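Local coordinates for CRISPR-associated protein, Cse2 family (Meiothermus ruber, PDB 3WA8) that probably binds G-rich crRNA sequence and stabilises the R-loop as CasB (Cse2), a subunit of type I-E CRISPR complexes, at residues Trp60-Ile63 with Cys64-Val68; Glu138-Leu141 with Pro142-Arg146; Glu46-Leu49 with Gly50-Gln53; Gln12-Val15 with Arg16-Gln20. All coordinates share one frame; numbering follows the deposited sequence.

Interaction 1 (Trp60-Ile63 with Cys64-Val68). With HG (mercury (II) ion), chain C.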
loop_
_atom_site.group_PDB
_atom_site.type_symbol
_atom_site.label_atom_id
_atom_site.label_comp_id
_atom_site.label_asym_id
_atom_site.label_seq_id
_atom_site.Cartn_x
_atom_site.Cartn_y
_atom_site.Cartn_z
ATOM N N TRP A 60 -1.484 -7.084 14.207
ATOM C CA TRP A 60 -0.869 -6.594 12.977
ATOM C C TRP A 60 -1.788 -6.719 11.774
ATOM O O TRP A 60 -2.043 -5.747 11.070
ATOM C CB TRP A 60 0.443 -7.319 12.707
ATOM C CG TRP A 60 1.262 -6.681 11.657
ATOM C CD1 TRP A 60 1.817 -7.287 10.571
ATOM C CD2 TRP A 60 1.615 -5.294 11.567
ATOM N NE1 TRP A 60 2.504 -6.366 9.807
ATOM C CE2 TRP A 60 2.400 -5.137 10.400
ATOM C CE3 TRP A 60 1.346 -4.170 12.360
ATOM C CZ2 TRP A 60 2.929 -3.912 10.017
ATOM C CZ3 TRP A 60 1.858 -2.955 11.975
ATOM C CH2 TRP A 60 2.660 -2.834 10.821
ATOM N N GLU A 61 -2.294 -7.924 11.558
ATOM C CA GLU A 61 -3.180 -8.168 10.449
ATOM C C GLU A 61 -4.267 -7.112 10.458
ATOM O O GLU A 61 -4.449 -6.406 9.475
ATOM C CB GLU A 61 -3.761 -9.576 10.533
ATOM C CG GLU A 61 -4.571 -9.964 9.305
ATOM C CD GLU A 61 -4.631 -11.486 9.056
ATOM O OE1 GLU A 61 -5.366 -12.204 9.795
ATOM O OE2 GLU A 61 -3.954 -11.949 8.089
ATOM N N ARG A 62 -4.948 -6.974 11.590
ATOM C CA ARG A 62 -6.060 -6.035 11.703
ATOM C C ARG A 62 -5.616 -4.596 11.373
ATOM O O ARG A 62 -6.302 -3.869 10.627
ATOM C CB ARG A 62 -6.746 -6.187 13.069
ATOM C CG ARG A 62 -7.245 -4.918 13.770
ATOM C CD ARG A 62 -7.978 -5.259 15.101
ATOM N NE ARG A 62 -9.230 -5.935 14.810
ATOM C CZ ARG A 62 -10.415 -5.338 14.708
ATOM N NH1 ARG A 62 -10.551 -4.039 14.928
ATOM N NH2 ARG A 62 -11.479 -6.070 14.399
ATOM N N ILE A 63 -4.453 -4.200 11.883
ATOM C CA ILE A 63 -3.951 -2.891 11.536
ATOM C C ILE A 63 -3.727 -2.811 10.007
ATOM O O ILE A 63 -4.136 -1.853 9.357
ATOM C CB ILE A 63 -2.700 -2.549 12.328
ATOM C CG1 ILE A 63 -3.079 -2.280 13.769
ATOM C CG2 ILE A 63 -2.005 -1.310 11.776
ATOM C CD1 ILE A 63 -1.940 -2.545 14.770
ATOM N N CYS A 64 -3.115 -3.824 9.419
ATOM C CA CYS A 64 -2.765 -3.726 8.024
ATOM C C CYS A 64 -4.018 -3.622 7.153
ATOM O O CYS A 64 -4.166 -2.632 6.408
ATOM C CB CYS A 64 -1.801 -4.847 7.631
ATOM S SG CYS A 64 -0.193 -4.774 8.587
ATOM N N TYR A 65 -4.948 -4.580 7.292
ATOM C CA TYR A 65 -6.241 -4.515 6.587
ATOM C C TYR A 65 -6.924 -3.167 6.676
ATOM O O TYR A 65 -7.314 -2.581 5.659
ATOM C CB TYR A 65 -7.201 -5.578 7.091
ATOM C CG TYR A 65 -7.006 -6.895 6.393
ATOM C CD1 TYR A 65 -5.960 -7.723 6.748
ATOM C CD2 TYR A 65 -7.846 -7.300 5.358
ATOM C CE1 TYR A 65 -5.744 -8.895 6.115
ATOM C CE2 TYR A 65 -7.639 -8.524 4.693
ATOM C CZ TYR A 65 -6.574 -9.309 5.088
ATOM O OH TYR A 65 -6.299 -10.539 4.507
ATOM N N TYR A 66 -7.083 -2.675 7.890
ATOM C CA TYR A 66 -7.819 -1.443 8.084
ATOM C C TYR A 66 -7.092 -0.275 7.478
ATOM O O TYR A 66 -7.705 0.573 6.837
ATOM C CB TYR A 66 -8.111 -1.197 9.563
ATOM C CG TYR A 66 -9.450 -1.721 9.992
ATOM C CD1 TYR A 66 -9.555 -2.841 10.826
ATOM C CD2 TYR A 66 -10.624 -1.128 9.537
ATOM C CE1 TYR A 66 -10.788 -3.317 11.233
ATOM C CE2 TYR A 66 -11.861 -1.599 9.932
ATOM C CZ TYR A 66 -11.928 -2.697 10.779
ATOM O OH TYR A 66 -13.159 -3.160 11.152
ATOM N N LEU A 67 -5.779 -0.224 7.674
ATOM C CA LEU A 67 -4.962 0.808 7.062
ATOM C C LEU A 67 -5.129 0.750 5.540
ATOM O O LEU A 67 -5.302 1.778 4.904
ATOM C CB LEU A 67 -3.498 0.611 7.424
ATOM C CG LEU A 67 -2.490 1.651 6.953
ATOM C CD1 LEU A 67 -2.765 2.966 7.600
ATOM C CD2 LEU A 67 -1.100 1.204 7.326
ATOM N N VAL A 68 -5.094 -0.429 4.938
ATOM C CA VAL A 68 -5.171 -0.425 3.487
ATOM C C VAL A 68 -6.561 0.037 3.076
ATOM O O VAL A 68 -6.723 0.790 2.089
ATOM C CB VAL A 68 -4.772 -1.773 2.812
ATOM C CG1 VAL A 68 -5.175 -1.779 1.374
ATOM C CG2 VAL A 68 -3.284 -1.974 2.882
HETATM HG HG HG C . 0.442 -2.079 8.624
#

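Interaction 2 (Glu138-Leu141 with Pro142-Arg146)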
loop_
_atom_site.group_PDB
_atom_site.type_symbol
_atom_site.label_atom_id
_atom_site.label_comp_id
_atom_site.label_asym_id
_atom_site.label_seq_id
_atom_site.Cartn_x
_atom_site.Cartn_y
_atom_site.Cartn_z
ATOM N N GLU A 138 6.792 -1.262 13.407
ATOM C CA GLU A 138 5.350 -1.404 13.425
ATOM C C GLU A 138 4.648 -0.104 13.823
ATOM O O GLU A 138 3.645 0.273 13.222
ATOM C CB GLU A 138 4.951 -2.519 14.398
ATOM C CG GLU A 138 5.067 -3.923 13.831
ATOM C CD GLU A 138 5.163 -4.988 14.922
ATOM O OE1 GLU A 138 4.100 -5.502 15.337
ATOM O OE2 GLU A 138 6.297 -5.323 15.355
ATOM N N GLU A 139 5.156 0.578 14.845
ATOM C CA GLU A 139 4.475 1.784 15.321
ATOM C C GLU A 139 4.620 2.970 14.367
ATOM O O GLU A 139 3.685 3.754 14.198
ATOM C CB GLU A 139 4.940 2.147 16.719
ATOM C CG GLU A 139 4.937 0.975 17.670
ATOM C CD GLU A 139 5.986 1.140 18.783
ATOM O OE1 GLU A 139 7.219 1.045 18.502
ATOM O OE2 GLU A 139 5.565 1.369 19.944
ATOM N N GLN A 140 5.783 3.082 13.741
ATOM C CA GLN A 140 6.066 4.175 12.848
ATOM C C GLN A 140 5.409 4.003 11.510
ATOM O O GLN A 140 5.111 4.986 10.828
ATOM C CB GLN A 140 7.551 4.284 12.644
ATOM C CG GLN A 140 8.205 4.957 13.796
ATOM C CD GLN A 140 9.624 4.529 14.034
ATOM O OE1 GLN A 140 10.230 4.990 14.975
ATOM N NE2 GLN A 140 10.157 3.648 13.200
ATOM N N LEU A 141 5.172 2.752 11.122
ATOM C CA LEU A 141 4.810 2.477 9.756
ATOM C C LEU A 141 3.484 3.109 9.314
ATOM O O LEU A 141 3.434 3.773 8.283
ATOM C CB LEU A 141 4.836 0.986 9.492
ATOM C CG LEU A 141 4.419 0.546 8.087
ATOM C CD1 LEU A 141 5.213 1.241 6.986
ATOM C CD2 LEU A 141 4.570 -0.967 8.004
ATOM N N PRO A 142 2.407 2.925 10.095
ATOM C CA PRO A 142 1.164 3.421 9.524
ATOM C C PRO A 142 1.300 4.898 9.198
ATOM O O PRO A 142 0.833 5.350 8.169
ATOM C CB PRO A 142 0.150 3.193 10.651
ATOM C CG PRO A 142 0.719 2.077 11.424
ATOM C CD PRO A 142 2.187 2.330 11.426
ATOM N N TYR A 143 1.975 5.642 10.051
ATOM C CA TYR A 143 2.122 7.058 9.791
ATOM C C TYR A 143 2.983 7.376 8.543
ATOM O O TYR A 143 2.592 8.173 7.686
ATOM C CB TYR A 143 2.670 7.742 11.029
ATOM C CG TYR A 143 2.897 9.211 10.821
ATOM C CD1 TYR A 143 1.821 10.113 10.838
ATOM C CD2 TYR A 143 4.193 9.710 10.604
ATOM C CE1 TYR A 143 2.030 11.496 10.656
ATOM C CE2 TYR A 143 4.422 11.083 10.412
ATOM C CZ TYR A 143 3.335 11.971 10.440
ATOM O OH TYR A 143 3.557 13.327 10.257
ATOM N N ARG A 144 4.141 6.743 8.425
ATOM C CA ARG A 144 4.998 7.075 7.320
ATOM C C ARG A 144 4.430 6.632 5.989
ATOM O O ARG A 144 4.559 7.329 4.978
ATOM C CB ARG A 144 6.368 6.513 7.543
ATOM C CG ARG A 144 7.055 7.185 8.689
ATOM C CD ARG A 144 8.355 6.513 8.996
ATOM N NE ARG A 144 8.812 6.916 10.311
ATOM C CZ ARG A 144 9.995 6.610 10.828
ATOM N NH1 ARG A 144 10.854 5.882 10.121
ATOM N NH2 ARG A 144 10.305 7.037 12.052
ATOM N N LEU A 145 3.761 5.489 5.994
ATOM C CA LEU A 145 3.131 4.985 4.775
ATOM C C LEU A 145 2.030 5.926 4.305
ATOM O O LEU A 145 1.817 6.126 3.098
ATOM C CB LEU A 145 2.545 3.615 5.033
ATOM C CG LEU A 145 1.862 3.010 3.832
ATOM C CD1 LEU A 145 2.972 2.655 2.897
ATOM C CD2 LEU A 145 1.076 1.794 4.220
ATOM N N ARG A 146 1.348 6.526 5.267
ATOM C CA ARG A 146 0.208 7.345 4.968
ATOM C C ARG A 146 0.708 8.597 4.322
ATOM O O ARG A 146 0.127 9.062 3.352
ATOM C CB ARG A 146 -0.518 7.663 6.249
ATOM C CG ARG A 146 -1.873 8.242 6.103
ATOM C CD ARG A 146 -2.491 8.121 7.462
ATOM N NE ARG A 146 -3.482 9.156 7.754
ATOM C CZ ARG A 146 -3.685 9.622 8.983
ATOM N NH1 ARG A 146 -2.940 9.174 9.997
ATOM N NH2 ARG A 146 -4.617 10.540 9.203
#

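Interaction 3 (Glu46-Leu49 with Gly50-Gln53)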
loop_
_atom_site.group_PDB
_atom_site.type_symbol
_atom_site.label_atom_id
_atom_site.label_comp_id
_atom_site.label_asym_id
_atom_site.label_seq_id
_atom_site.Cartn_x
_atom_site.Cartn_y
_atom_site.Cartn_z
ATOM N N GLU A 46 -14.649 -6.106 9.220
ATOM C CA GLU A 46 -14.798 -7.085 10.295
ATOM C C GLU A 46 -15.329 -8.422 9.783
ATOM O O GLU A 46 -14.853 -9.495 10.181
ATOM C CB GLU A 46 -15.742 -6.549 11.359
ATOM C CG GLU A 46 -15.193 -5.387 12.139
ATOM C CD GLU A 46 -13.963 -5.741 12.925
ATOM O OE1 GLU A 46 -13.875 -6.896 13.381
ATOM O OE2 GLU A 46 -13.084 -4.871 13.092
ATOM N N GLY A 47 -16.331 -8.334 8.913
ATOM C CA GLY A 47 -16.879 -9.481 8.249
ATOM C C GLY A 47 -15.795 -10.264 7.551
ATOM O O GLY A 47 -15.718 -11.496 7.682
ATOM N N PHE A 48 -14.945 -9.555 6.812
ATOM C CA PHE A 48 -13.950 -10.233 5.997
ATOM C C PHE A 48 -12.913 -10.867 6.901
ATOM O O PHE A 48 -12.571 -12.039 6.724
ATOM C CB PHE A 48 -13.330 -9.274 4.995
ATOM C CG PHE A 48 -12.470 -9.937 3.978
ATOM C CD1 PHE A 48 -12.989 -10.301 2.742
ATOM C CD2 PHE A 48 -11.128 -10.190 4.239
ATOM C CE1 PHE A 48 -12.197 -10.919 1.780
ATOM C CE2 PHE A 48 -10.319 -10.821 3.279
ATOM C CZ PHE A 48 -10.860 -11.182 2.048
ATOM N N LEU A 49 -12.452 -10.113 7.900
ATOM C CA LEU A 49 -11.471 -10.642 8.858
ATOM C C LEU A 49 -12.043 -11.788 9.676
ATOM O O LEU A 49 -11.330 -12.715 10.024
ATOM C CB LEU A 49 -10.968 -9.561 9.808
ATOM C CG LEU A 49 -10.302 -8.308 9.248
ATOM C CD1 LEU A 49 -10.245 -7.232 10.288
ATOM C CD2 LEU A 49 -8.915 -8.648 8.771
ATOM N N GLY A 50 -13.331 -11.712 9.980
ATOM C CA GLY A 50 -13.993 -12.734 10.768
ATOM C C GLY A 50 -14.209 -14.030 10.011
ATOM O O GLY A 50 -14.694 -15.011 10.573
ATOM N N ARG A 51 -13.852 -14.040 8.734
ATOM C CA ARG A 51 -14.013 -15.235 7.928
ATOM C C ARG A 51 -12.695 -15.964 7.667
ATOM O O ARG A 51 -12.644 -16.914 6.887
ATOM C CB ARG A 51 -14.777 -14.923 6.635
ATOM C CG ARG A 51 -16.311 -14.886 6.827
ATOM C CD ARG A 51 -17.078 -14.765 5.505
ATOM N NE ARG A 51 -16.670 -13.582 4.731
ATOM C CZ ARG A 51 -17.201 -12.364 4.866
ATOM N NH1 ARG A 51 -18.179 -12.141 5.744
ATOM N NH2 ARG A 51 -16.757 -11.360 4.118
ATOM N N ILE A 52 -11.639 -15.545 8.357
ATOM C CA ILE A 52 -10.329 -16.206 8.239
ATOM C C ILE A 52 -9.585 -16.338 9.568
ATOM O O ILE A 52 -9.263 -17.450 9.978
ATOM C CB ILE A 52 -9.394 -15.518 7.187
ATOM C CG1 ILE A 52 -9.671 -14.011 7.094
ATOM C CG2 ILE A 52 -9.533 -16.207 5.819
ATOM C CD1 ILE A 52 -8.484 -13.202 6.647
ATOM N N GLN A 53 -9.350 -15.194 10.221
ATOM C CA GLN A 53 -8.479 -15.010 11.415
ATOM C C GLN A 53 -8.348 -16.158 12.451
ATOM O O GLN A 53 -7.238 -16.438 12.930
ATOM C CB GLN A 53 -8.842 -13.688 12.117
ATOM C CG GLN A 53 -7.741 -13.127 13.009
ATOM C CD GLN A 53 -7.344 -11.695 12.640
ATOM O OE1 GLN A 53 -7.519 -11.254 11.496
ATOM N NE2 GLN A 53 -6.789 -10.968 13.612
#

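Interaction 4 (Gln12-Val15 with Arg16-Gln20)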
loop_
_atom_site.group_PDB
_atom_site.type_symbol
_atom_site.label_atom_id
_atom_site.label_comp_id
_atom_site.label_asym_id
_atom_site.label_seq_id
_atom_site.Cartn_x
_atom_site.Cartn_y
_atom_site.Cartn_z
ATOM N N GLN A 12 -5.988 -9.960 -2.700
ATOM C CA GLN A 12 -6.766 -9.646 -3.886
ATOM C C GLN A 12 -8.243 -9.739 -3.548
ATOM O O GLN A 12 -8.982 -8.808 -3.776
ATOM C CB GLN A 12 -6.449 -10.590 -5.054
ATOM C CG GLN A 12 -5.125 -10.325 -5.715
ATOM C CD GLN A 12 -4.854 -11.212 -6.914
ATOM O OE1 GLN A 12 -5.369 -12.346 -7.053
ATOM N NE2 GLN A 12 -4.027 -10.692 -7.802
ATOM N N ALA A 13 -8.671 -10.858 -2.989
ATOM C CA ALA A 13 -10.073 -11.031 -2.694
ATOM C C ALA A 13 -10.554 -9.870 -1.835
ATOM O O ALA A 13 -11.663 -9.369 -2.014
ATOM C CB ALA A 13 -10.305 -12.330 -1.995
ATOM N N PHE A 14 -9.707 -9.420 -0.922
ATOM C CA PHE A 14 -10.127 -8.406 -0.006
ATOM C C PHE A 14 -10.408 -7.107 -0.749
ATOM O O PHE A 14 -11.458 -6.467 -0.557
ATOM C CB PHE A 14 -9.067 -8.212 1.071
ATOM C CG PHE A 14 -9.363 -7.080 2.014
ATOM C CD1 PHE A 14 -10.459 -7.147 2.888
ATOM C CD2 PHE A 14 -8.557 -5.940 2.022
ATOM C CE1 PHE A 14 -10.745 -6.083 3.761
ATOM C CE2 PHE A 14 -8.825 -4.894 2.887
ATOM C CZ PHE A 14 -9.924 -4.961 3.763
ATOM N N VAL A 15 -9.467 -6.719 -1.598
ATOM C CA VAL A 15 -9.574 -5.481 -2.343
ATOM C C VAL A 15 -10.765 -5.515 -3.302
ATOM O O VAL A 15 -11.553 -4.589 -3.310
ATOM C CB VAL A 15 -8.242 -5.182 -3.058
ATOM C CG1 VAL A 15 -8.412 -4.124 -4.162
ATOM C CG2 VAL A 15 -7.199 -4.758 -2.006
ATOM N N ARG A 16 -10.916 -6.578 -4.075
ATOM C CA ARG A 16 -12.116 -6.767 -4.878
ATOM C C ARG A 16 -13.404 -6.526 -4.070
ATOM O O ARG A 16 -14.328 -5.862 -4.540
ATOM C CB ARG A 16 -12.111 -8.172 -5.488
ATOM C CG ARG A 16 -13.353 -8.573 -6.307
ATOM C CD ARG A 16 -13.021 -9.756 -7.278
ATOM N NE ARG A 16 -11.599 -9.685 -7.688
ATOM C CZ ARG A 16 -10.949 -10.554 -8.474
ATOM N NH1 ARG A 16 -11.578 -11.619 -8.994
ATOM N NH2 ARG A 16 -9.650 -10.349 -8.737
ATOM N N TYR A 17 -13.450 -7.052 -2.852
ATOM C CA TYR A 17 -14.633 -7.003 -2.009
ATOM C C TYR A 17 -14.918 -5.565 -1.617
ATOM O O TYR A 17 -16.066 -5.118 -1.690
ATOM C CB TYR A 17 -14.368 -7.901 -0.805
ATOM C CG TYR A 17 -15.385 -8.028 0.315
ATOM C CD1 TYR A 17 -16.362 -9.029 0.322
ATOM C CD2 TYR A 17 -15.277 -7.215 1.439
ATOM C CE1 TYR A 17 -17.267 -9.153 1.427
ATOM C CE2 TYR A 17 -16.133 -7.316 2.522
ATOM C CZ TYR A 17 -17.130 -8.270 2.533
ATOM O OH TYR A 17 -17.947 -8.307 3.674
ATOM N N LEU A 18 -13.873 -4.831 -1.226
ATOM C CA LEU A 18 -14.024 -3.420 -0.909
ATOM C C LEU A 18 -14.567 -2.661 -2.120
ATOM O O LEU A 18 -15.462 -1.828 -1.968
ATOM C CB LEU A 18 -12.711 -2.787 -0.488
ATOM C CG LEU A 18 -11.940 -3.120 0.784
ATOM C CD1 LEU A 18 -10.548 -2.515 0.679
ATOM C CD2 LEU A 18 -12.574 -2.538 1.982
ATOM N N ARG A 19 -14.038 -2.946 -3.315
ATOM C CA ARG A 19 -14.492 -2.274 -4.536
ATOM C C ARG A 19 -15.947 -2.554 -4.850
ATOM O O ARG A 19 -16.688 -1.686 -5.333
ATOM C CB ARG A 19 -13.680 -2.735 -5.733
ATOM C CG ARG A 19 -12.230 -2.451 -5.608
ATOM C CD ARG A 19 -11.613 -2.316 -6.946
ATOM N NE ARG A 19 -10.331 -1.635 -6.812
ATOM C CZ ARG A 19 -9.163 -2.193 -7.093
ATOM N NH1 ARG A 19 -9.107 -3.438 -7.525
ATOM N NH2 ARG A 19 -8.061 -1.503 -6.955
ATOM N N GLN A 20 -16.359 -3.787 -4.606
ATOM C CA GLN A 20 -17.657 -4.202 -5.053
ATOM C C GLN A 20 -18.718 -3.864 -4.045
ATOM O O GLN A 20 -19.831 -3.620 -4.430
ATOM C CB GLN A 20 -17.670 -5.686 -5.354
ATOM C CG GLN A 20 -16.781 -6.075 -6.509
ATOM C CD GLN A 20 -17.020 -7.519 -6.917
ATOM O OE1 GLN A 20 -17.850 -8.197 -6.300
ATOM N NE2 GLN A 20 -16.312 -8.002 -7.955
#

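Interaction 1 (Trp60-Ile63 with Cys64-Val68)
C64 stands one turn after W60 on helix 59-72 and sets its sulfur over a face of the indole. SG lies 3.4 Å from the centroid of the W60 five-membered ring and 19° off the ring normal, a sulfur-aromatic contact displaced toward the rim. With SG anti to its own carbonyl carbon (chi1 -61°), C64 leans back toward the preceding turn, over the indole.

The same sulfur binds a mercury ion, C64 SG to metal 2.8 Å. The ion lies close to the six-membered part of the indole, with I63 CG2 at 4.1 Å and L67 CD2 at 3.9 Å, so apart from the sulfur its neighbours among these residues are mostly carbon.

Two further pairs run side by side. E61 meets Y65 through its methylene, CG to CE1 3.6 Å, while its carboxylate is nearly perpendicular to the ring. R62 takes Y66 CE1 over one guanidinium face, NH1 to CE1 3.8 Å, with the planes 49° apart, tilted rather than flatly stacked.

Beneath, N-H groups of C64 to L67 bond in turn to the carbonyls of W60 to I63.

R62 NH2 makes a salt bridge and Y66 OH a hydrogen bond to E46 of helix 43-49, while Y65 packs on F48 and L49 there; W60 NE1 bonds to L169 O of helix 162-170, and W60 and L67 touch helix 141-154.

Interaction 2 (Glu138-Leu141 with Pro142-Arg146)
Q140, just before helix 141-154, and R144 in its first turn extend side by side, with the arginine laid back over the glutamine. From CB onward, the R144 aliphatic chain runs past Q140 O, with CB at 3.8 Å, CG at 3.6 Å and CD at 4.0 Å from that oxygen. The same atom accepts the R144 backbone N-H at 3.1 Å. The direction is set at the first torsion, which puts R144 CG anti to the carbonyl carbon (chi1 -67°); from there the chain stays extended. NE then passes 3.7 Å from Q140 CB, and CZ lies over that carbon too. At the tip, R144 NH2 rests 3.3 Å from Q140 CD, and the amide and guanidinium planes are only 12° apart, a stack of two flat groups. NH1 completes the course by bonding to A132 O of helix 124-135.

One position later the pattern recurs in apolar form: L145 N donates to L141 O at 2.9 Å, and L141 CD1 meets L145 CB at 4.1 Å. P142, which has no N-H to give, has CD near E138 O.

The leucines face inward, L141 against W60 of helix 59-72, L169 of helix 162-170 and L133 of helix 124-135, and L145 against L67, L71 and L169.

Interaction 3 (Glu46-Leu49 with Gly50-Gln53)
The bond from G50 N to E46 O, at 2.7 Å, ends helix 43-49; R51 N to F48 O and I52 N to L49 O then span three residues and Q53 N to L49 O four again, as the chain unwinds through irregular turns. This is the C-terminal end of helix 43-49, where the chain leaves for the loop leading to helix 59-72. L49 O receives two N-H groups at the exit. Q53 N approaches it nearly along the C=O bond at 3.2 Å, whereas I52 N comes from above the carbonyl plane, 60° out of it, so the two donors use different regions of one oxygen.

R51 folds back over the helix end. Its chain bends at chi3 (-57°), bringing the guanidinium flat over the G47-F48 peptide, with G47 O beneath one face, 3.2 Å from NH1, but poorly placed for a hydrogen bond. G47 carries no CB, and the guanidinium settles directly against backbone there. NH2 reaches F48 CA at 3.6 Å and meets the F48 side chain with ring and guanidinium planes nearly perpendicular; the same nitrogen makes a weak bond to Y17 OH of helix 10-21.

F48 also packs edge-to-face with F14, and E46 turns to R62 and Y66 of helix 59-72. Toward the loop, I52 rests CG1 3.5 Å from F48 O. Q53 lies alongside L49, pointing the same way, and its OE1 comes 4.0 Å from L49 CD2.

Interaction 4 (Gln12-Val15 with Arg16-Gln20)
F14 with L18 and V15 with R19 are i to i+4 neighbours on helix 10-21, a partly buried contact near the N-terminus that packs against helices 43-49, 59-72 and 162-170. Four successive backbone bonds run beneath it, R16 to R19 each donating an N-H to the carbonyl four residues earlier, with R16 N to Q12 O at 3.0 Å.

The apolar pair is a CH-pi contact. L18 CG stands over one face of F14, 4.2 Å from the ring centroid and 19° off its normal, and L18 CD1 closes to 3.7 Å from F14 CE2. With CG anti to the backbone N (chi1 175°), F14 holds its ring out from the helix and slightly forward, beside L18. L18 has CG anti to its carbonyl carbon and leans back to the ring. Their side chains cross at an angle, and the ring goes on to meet Y65 of helix 59-72 edge-to-face.

V15 and R19 lie side by side, pointing the same way. V15 CG1 sits over one face of the R19 guanidinium, 3.5 Å from NH1. NH2 of R19 carries a salt bridge to E80.

On the next position after R16, the hydroxyl of Y17 makes a weak bond to L44 O of helix 43-49.

The R19 guanidinium thus meets two kinds of partner: one face lies against the V15 methyl while NH2 pairs with E80, consistent with an arginine that combines apolar and ionic contacts.

Interaction 1 is the buried hub. It touches each of the others, through W60 and L67 to interaction 2, through R62, Y65 and Y66 to interaction 3, and through Y65 to F14 of interaction 4. Interactions 2 and 3 lie far apart, centres about 23 Å, and mark opposite ends of helices: 138-146 opens helix 141-154, while 46-53 closes helix 43-49. Sulfur, mercury and aromatic rings dominate the buried site. Interactions 2 and 4 are partly buried and interaction 3 is at the surface; each includes an arginine face laid over an amide, a methyl or a peptide, alongside apolar contacts. Interactions 3 and 4 share an aromatic cluster of F14, Y17 and F48, extended by Y65 of interaction 1.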